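Local coordinates for phosphonopyruvate hydrolase (Variovorax sp., PDB 2HRW), which hydrolyses phosphonopyruvate to pyruvate and phosphate with the help of a divalent metal cation such as cobalt, magnesium or manganese, at residues A[180-185]-A[207-212]. Numbering follows the deposited sequence.
Sequences ADAILI and PLVLVP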
# COMPACT_ATOMS: atom_id res chain seq x y z
N ALA A 180 -23.89 -7.20 -19.65
CA ALA A 180 -23.18 -8.23 -18.89
C ALA A 180 -22.84 -9.41 -19.81
O ALA A 180 -23.70 -9.93 -20.51
CB ALA A 180 -24.04 -8.71 -17.70
N ASP A 181 -21.58 -9.83 -19.79
CA ASP A 181 -21.10 -10.94 -20.61
C ASP A 181 -21.49 -12.31 -20.05
O ASP A 181 -21.57 -13.29 -20.80
CB ASP A 181 -19.57 -10.86 -20.73
CG ASP A 181 -19.09 -9.57 -21.39
OD1 ASP A 181 -18.96 -9.53 -22.63
OD2 ASP A 181 -18.82 -8.59 -20.68
N ALA A 182 -21.71 -12.39 -18.74
CA ALA A 182 -22.09 -13.66 -18.11
C ALA A 182 -22.86 -13.40 -16.85
O ALA A 182 -22.78 -12.31 -16.28
CB ALA A 182 -20.85 -14.50 -17.82
N ILE A 183 -23.62 -14.39 -16.39
CA ILE A 183 -24.43 -14.21 -15.18
C ILE A 183 -24.10 -15.25 -14.13
O ILE A 183 -24.17 -16.47 -14.36
CB ILE A 183 -25.98 -14.28 -15.45
CG1 ILE A 183 -26.48 -13.02 -16.12
CG2 ILE A 183 -26.74 -14.36 -14.13
CD1 ILE A 183 -25.86 -12.77 -17.40
N LEU A 184 -23.75 -14.75 -12.96
CA LEU A 184 -23.45 -15.60 -11.83
C LEU A 184 -24.77 -15.59 -11.08
O LEU A 184 -25.31 -14.53 -10.75
CB LEU A 184 -22.36 -14.96 -10.98
CG LEU A 184 -21.76 -15.60 -9.73
CD1 LEU A 184 -22.72 -16.57 -9.05
CD2 LEU A 184 -20.50 -16.30 -10.15
N ILE A 185 -25.32 -16.77 -10.85
CA ILE A 185 -26.57 -16.87 -10.11
C ILE A 185 -26.24 -17.74 -8.90
O ILE A 185 -25.70 -18.82 -9.02
CB ILE A 185 -27.69 -17.48 -11.00
CG1 ILE A 185 -28.91 -17.82 -10.15
CG2 ILE A 185 -27.17 -18.68 -11.73
CD1 ILE A 185 -29.50 -16.64 -9.41
N PRO A 207 -23.68 -16.94 -21.17
CA PRO A 207 -23.27 -18.06 -20.31
C PRO A 207 -23.55 -17.85 -18.81
O PRO A 207 -23.45 -16.74 -18.33
CB PRO A 207 -21.77 -18.15 -20.57
CG PRO A 207 -21.59 -17.55 -21.93
CD PRO A 207 -22.53 -16.40 -21.93
N LEU A 208 -23.88 -18.92 -18.08
CA LEU A 208 -24.12 -18.82 -16.64
C LEU A 208 -22.89 -19.26 -15.84
O LEU A 208 -22.05 -20.02 -16.34
CB LEU A 208 -25.31 -19.65 -16.19
CG LEU A 208 -26.69 -19.29 -16.73
CD1 LEU A 208 -27.76 -20.17 -16.07
CD2 LEU A 208 -26.95 -17.82 -16.47
N VAL A 209 -22.80 -18.77 -14.61
CA VAL A 209 -21.68 -19.07 -13.72
C VAL A 209 -22.19 -19.67 -12.43
O VAL A 209 -23.13 -19.14 -11.82
CB VAL A 209 -20.92 -17.81 -13.30
CG1 VAL A 209 -19.57 -18.19 -12.69
CG2 VAL A 209 -20.76 -16.85 -14.48
N LEU A 210 -21.58 -20.77 -12.01
CA LEU A 210 -21.95 -21.43 -10.76
C LEU A 210 -20.79 -21.44 -9.78
O LEU A 210 -19.61 -21.52 -10.16
CB LEU A 210 -22.41 -22.87 -11.01
CG LEU A 210 -23.65 -23.00 -11.88
CD1 LEU A 210 -24.08 -24.45 -11.94
CD2 LEU A 210 -24.76 -22.14 -11.31
N VAL A 211 -21.16 -21.38 -8.50
CA VAL A 211 -20.23 -21.41 -7.37
C VAL A 211 -20.95 -22.34 -6.42
O VAL A 211 -21.43 -21.91 -5.39
CB VAL A 211 -20.11 -20.01 -6.71
CG1 VAL A 211 -19.03 -20.03 -5.65
CG2 VAL A 211 -19.81 -18.97 -7.78
N PRO A 212 -21.03 -23.64 -6.77
CA PRO A 212 -21.67 -24.77 -6.08
C PRO A 212 -21.13 -25.17 -4.72
O PRO A 212 -21.17 -26.34 -4.34
CB PRO A 212 -21.52 -25.90 -7.09
CG PRO A 212 -20.12 -25.64 -7.60
CD PRO A 212 -20.16 -24.13 -7.86
O HOH W 1 -24.01 -20.69 -7.45
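The side chains of L184 and V209 cross at a slant on neighbouring parallel strands, 182-185 and 208-210. These are the sixth and seventh strands of the TIM barrel, and helix 193-201 makes the crossover between them. With CG of L184 anti to the backbone N (chi1 -178°), its branch ends come near V209; the second torsion, -27°, is far from staggered. CD2 is modelled 3.3 Å from CG1 of V209, closer than methyls normally sit, so this detail is doubtful. The same CD2 lies 3.6 Å from CG2 of V211, whose side chain crosses that of L184 at about a right angle. A182 adds its CB to this inner face, beside CG2 of V209. The L184 side chain also lies close to R155 and H186, both substrate-binding residues, which places this face beside the substrate site.

I183 and L208 occupy the outer face, where I183 touches V206 and L208 touches W202 in loops. Their side chains also cross at a slant, with CD2 of L208 3.8 Å from CB of I183. Further along, I185 and L210 both pack on helix 193-201, against F198 and I195.

Backbone hydrogen bonds run from I183 N to P207 O (3.1 Å) and from V209 N to I183 O (2.7 Å). The hydrogen bond from I185 N to V209 O is weak. Beyond it one water joins the chain segments: it donates to I185 O at 3.0 Å and accepts from V211 N at 3.1 Å.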